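Local coordinates for protein membrane-bound lytic murein transglycosylase A (Burkholderia pseudomallei, PDB 6QK4) that probably cleaves the glycosidic bond between N-acetylmuramic acid and N-acetylglucosamine in peptidoglycan, leaving a 1,6-anhydro bond on the muramic acid residue, at residues V265-P277 / G314-D326. Numbering follows the deposited sequence.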
# COMPACT_ATOMS: atom_id res chain seq x y z
N VAL A 265 -13.54 -3.79 3.82
CA VAL A 265 -13.07 -3.80 5.20
C VAL A 265 -11.77 -3.02 5.27
O VAL A 265 -11.02 -2.98 4.29
CB VAL A 265 -12.89 -5.24 5.74
CG1 VAL A 265 -14.23 -5.93 5.70
CG2 VAL A 265 -11.86 -6.05 4.93
N PRO A 266 -11.45 -2.45 6.42
CA PRO A 266 -10.14 -1.78 6.59
C PRO A 266 -8.99 -2.76 6.35
O PRO A 266 -9.00 -3.89 6.86
CB PRO A 266 -10.16 -1.34 8.06
CG PRO A 266 -11.58 -1.34 8.48
CD PRO A 266 -12.29 -2.41 7.64
N LEU A 267 -8.02 -2.33 5.58
CA LEU A 267 -6.79 -3.14 5.35
C LEU A 267 -5.91 -3.19 6.60
O LEU A 267 -5.79 -2.21 7.34
CB LEU A 267 -6.00 -2.54 4.19
CG LEU A 267 -6.79 -2.37 2.88
CD1 LEU A 267 -5.97 -1.72 1.78
CD2 LEU A 267 -7.24 -3.74 2.44
N THR A 268 -5.21 -4.34 6.78
CA THR A 268 -4.29 -4.48 7.92
C THR A 268 -2.85 -4.40 7.43
O THR A 268 -2.46 -5.15 6.51
CB THR A 268 -4.54 -5.84 8.57
OG1 THR A 268 -5.89 -5.88 9.01
CG2 THR A 268 -3.61 -6.02 9.82
N PRO A 269 -2.02 -3.52 7.97
CA PRO A 269 -0.63 -3.42 7.49
C PRO A 269 0.08 -4.77 7.52
O PRO A 269 0.03 -5.48 8.52
CB PRO A 269 0.02 -2.44 8.48
CG PRO A 269 -1.17 -1.47 8.88
CD PRO A 269 -2.36 -2.50 8.98
N GLU A 270 0.79 -5.09 6.44
CA GLU A 270 1.52 -6.36 6.26
C GLU A 270 0.67 -7.61 6.43
O GLU A 270 1.23 -8.72 6.58
CB GLU A 270 2.74 -6.41 7.17
CG GLU A 270 3.67 -5.24 6.86
CD GLU A 270 5.15 -5.56 7.27
OE1 GLU A 270 5.75 -6.57 6.78
OE2 GLU A 270 5.66 -4.77 8.09
N ARG A 271 -0.67 -7.51 6.31
CA ARG A 271 -1.50 -8.70 6.35
C ARG A 271 -2.57 -8.66 5.29
O ARG A 271 -3.45 -9.54 5.30
CB ARG A 271 -2.19 -8.89 7.71
CG ARG A 271 -1.20 -9.19 8.89
CD ARG A 271 -0.63 -10.62 8.71
NE ARG A 271 0.41 -10.81 9.71
CZ ARG A 271 1.21 -11.88 9.72
NH1 ARG A 271 1.00 -12.81 8.79
NH2 ARG A 271 2.24 -11.97 10.63
N SER A 272 -2.59 -7.63 4.42
CA SER A 272 -3.57 -7.51 3.35
C SER A 272 -2.83 -7.37 2.05
O SER A 272 -1.80 -6.67 2.00
CB SER A 272 -4.46 -6.26 3.51
OG SER A 272 -5.31 -6.34 4.63
N ILE A 273 -3.30 -8.03 1.00
CA ILE A 273 -2.74 -7.82 -0.33
C ILE A 273 -3.87 -7.45 -1.31
O ILE A 273 -5.04 -7.83 -1.14
CB ILE A 273 -2.00 -9.04 -0.88
CG1 ILE A 273 -2.87 -10.32 -0.82
CG2 ILE A 273 -0.56 -9.14 -0.19
CD1 ILE A 273 -2.19 -11.49 -1.63
N ALA A 274 -3.51 -6.63 -2.30
CA ALA A 274 -4.32 -6.47 -3.48
C ALA A 274 -3.94 -7.53 -4.52
O ALA A 274 -2.75 -7.86 -4.70
CB ALA A 274 -4.11 -5.06 -4.06
N VAL A 275 -4.98 -8.11 -5.17
CA VAL A 275 -4.83 -9.20 -6.13
C VAL A 275 -5.61 -8.91 -7.41
O VAL A 275 -6.43 -7.99 -7.49
CB VAL A 275 -5.29 -10.56 -5.57
CG1 VAL A 275 -4.43 -10.93 -4.41
CG2 VAL A 275 -6.80 -10.46 -5.15
N ASP A 276 -5.39 -9.76 -8.41
CA ASP A 276 -6.29 -9.79 -9.58
C ASP A 276 -7.43 -10.73 -9.20
O ASP A 276 -7.22 -11.94 -9.01
CB ASP A 276 -5.51 -10.29 -10.82
CG ASP A 276 -6.42 -10.49 -12.05
OD1 ASP A 276 -7.66 -10.51 -11.86
OD2 ASP A 276 -5.86 -10.62 -13.18
N PRO A 277 -8.64 -10.21 -8.96
CA PRO A 277 -9.64 -11.06 -8.28
C PRO A 277 -10.15 -12.19 -9.16
O PRO A 277 -10.75 -13.12 -8.63
CB PRO A 277 -10.77 -10.06 -7.91
CG PRO A 277 -10.69 -9.05 -9.04
CD PRO A 277 -9.16 -8.88 -9.31
N GLY A 314 -2.87 -10.61 -13.36
CA GLY A 314 -2.15 -11.83 -13.63
C GLY A 314 -2.52 -12.92 -12.66
O GLY A 314 -3.56 -12.86 -11.98
N GLY A 315 -1.65 -13.92 -12.54
CA GLY A 315 -1.94 -15.05 -11.68
C GLY A 315 -1.27 -14.86 -10.33
O GLY A 315 -1.82 -14.34 -9.35
N VAL A 316 -0.02 -15.30 -10.29
CA VAL A 316 0.76 -15.14 -9.06
C VAL A 316 1.23 -13.71 -9.10
O VAL A 316 2.29 -13.39 -9.67
CB VAL A 316 1.95 -16.12 -9.00
CG1 VAL A 316 2.77 -15.93 -7.65
CG2 VAL A 316 1.43 -17.60 -9.12
N ARG A 317 0.44 -12.83 -8.51
CA ARG A 317 0.70 -11.39 -8.59
C ARG A 317 0.07 -10.75 -7.36
O ARG A 317 -1.13 -10.97 -7.11
CB ARG A 317 0.05 -10.83 -9.86
CG ARG A 317 0.33 -9.34 -10.04
CD ARG A 317 1.85 -9.11 -10.41
NE ARG A 317 2.01 -7.65 -10.68
CZ ARG A 317 2.29 -6.71 -9.77
NH1 ARG A 317 2.52 -7.03 -8.52
NH2 ARG A 317 2.32 -5.41 -10.10
N ALA A 318 0.82 -9.91 -6.64
CA ALA A 318 0.21 -9.26 -5.49
C ALA A 318 0.78 -7.86 -5.30
O ALA A 318 1.98 -7.62 -5.58
CB ALA A 318 0.42 -10.12 -4.24
N ASP A 319 -0.06 -6.96 -4.75
CA ASP A 319 0.42 -5.69 -4.17
C ASP A 319 0.37 -5.81 -2.64
O ASP A 319 -0.71 -5.99 -2.07
CB ASP A 319 -0.46 -4.52 -4.64
CG ASP A 319 0.34 -3.30 -5.09
OD1 ASP A 319 1.58 -3.27 -5.14
OD2 ASP A 319 -0.31 -2.27 -5.41
N TYR A 320 1.52 -5.75 -1.98
CA TYR A 320 1.60 -5.95 -0.53
C TYR A 320 1.32 -4.62 0.19
O TYR A 320 2.02 -3.63 -0.05
CB TYR A 320 3.02 -6.44 -0.23
CG TYR A 320 3.35 -6.88 1.16
CD1 TYR A 320 2.93 -8.13 1.62
CD2 TYR A 320 4.06 -6.09 2.00
CE1 TYR A 320 3.25 -8.55 2.90
CE2 TYR A 320 4.44 -6.51 3.27
CZ TYR A 320 4.02 -7.74 3.72
OH TYR A 320 4.36 -8.13 4.99
N PHE A 321 0.31 -4.61 1.08
CA PHE A 321 -0.02 -3.36 1.78
C PHE A 321 0.93 -3.18 2.95
O PHE A 321 0.84 -3.90 3.95
CB PHE A 321 -1.48 -3.36 2.24
CG PHE A 321 -1.86 -2.12 2.97
CD1 PHE A 321 -1.82 -0.90 2.33
CD2 PHE A 321 -2.27 -2.18 4.29
CE1 PHE A 321 -2.19 0.27 3.02
CE2 PHE A 321 -2.64 -1.06 4.98
CZ PHE A 321 -2.64 0.19 4.33
N TRP A 322 1.84 -2.20 2.83
CA TRP A 322 2.82 -1.93 3.88
C TRP A 322 2.27 -1.14 5.06
O TRP A 322 2.86 -1.22 6.14
CB TRP A 322 4.05 -1.21 3.28
CG TRP A 322 4.99 -2.14 2.65
CD1 TRP A 322 5.08 -2.44 1.31
CD2 TRP A 322 5.94 -2.97 3.32
NE1 TRP A 322 6.06 -3.35 1.11
CE2 TRP A 322 6.60 -3.71 2.32
CE3 TRP A 322 6.30 -3.16 4.66
CZ2 TRP A 322 7.63 -4.62 2.61
CZ3 TRP A 322 7.31 -4.07 4.94
CH2 TRP A 322 7.97 -4.78 3.91
N GLY A 323 1.10 -0.46 4.93
CA GLY A 323 0.64 0.27 6.08
C GLY A 323 0.54 1.77 5.80
O GLY A 323 0.46 2.18 4.63
N LEU A 324 0.52 2.58 6.86
CA LEU A 324 0.31 4.02 6.79
C LEU A 324 1.61 4.77 7.02
O LEU A 324 2.41 4.40 7.89
CB LEU A 324 -0.67 4.54 7.85
CG LEU A 324 -2.07 3.94 7.94
CD1 LEU A 324 -2.91 4.75 8.94
CD2 LEU A 324 -2.72 3.97 6.63
N GLY A 325 1.81 5.85 6.28
CA GLY A 325 2.91 6.76 6.57
C GLY A 325 4.14 6.53 5.70
O GLY A 325 4.20 5.65 4.84
N ASP A 326 5.16 7.38 5.94
CA ASP A 326 6.24 7.46 4.96
C ASP A 326 7.24 6.33 5.06
O ASP A 326 7.86 5.99 4.04
CB ASP A 326 6.93 8.82 5.05
CG ASP A 326 6.09 9.88 4.38
OD1 ASP A 326 5.24 9.46 3.54
OD2 ASP A 326 6.24 11.08 4.70
O HOH W 1 4.76 -1.86 7.83
O HOH W 2 -3.39 -11.89 -8.45
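In the double-psi beta-barrel-like 3D domain, the short strand 272-274 runs antiparallel to strand 317-324. Ala-274 and Asp-319 form a hydrogen-bonded pair, Ala-274 N to Asp-319 O at 2.9 Å and Asp-319 N back to Ala-274 O at 2.8 Å, with their CB atoms side by side. In the adjoining non-hydrogen-bonded pair, Ile-273 lays CG2 against Tyr-320, while its CD1 reaches the methyl of Ala-318. Beyond Ser-272, whose O accepts Phe-321 N, the ladder gives way to a type II beta turn at 268-271, closed by Arg-271 N to Thr-268 O, yet Glu-270 N still reaches Phe-321 O (2.8 Å).

With CG anti to the backbone N (chi1 179°), the Phe-321 ring lies against 267-269, where Leu-267 CB makes a CH-pi contact over one face, 4.1 Å from the ring centroid, and Thr-268 O meets the edge. Strand 272-274 is also paired in parallel with strand 298-307, which places it between two neighbours in the barrel wall.

Glu-270 OE1 meets the Tyr-320 ring at its edge, the carboxylate and ring planes 71° apart; Tyr-320 OH donates to its anti lone pair (Tyr-320 OH to Glu-270 OE1 2.8 Å). The indole of Trp-322 packs one face on Tyr-320 CE2, and a water links Glu-270 OE2 to Trp-322 O. At the other end, Gly-314 N donates nearly straight (169°) to Asp-276 OD2 at 3.0 Å, and a second water joins Asp-276 N to the carbonyls of Gly-315 and Arg-317.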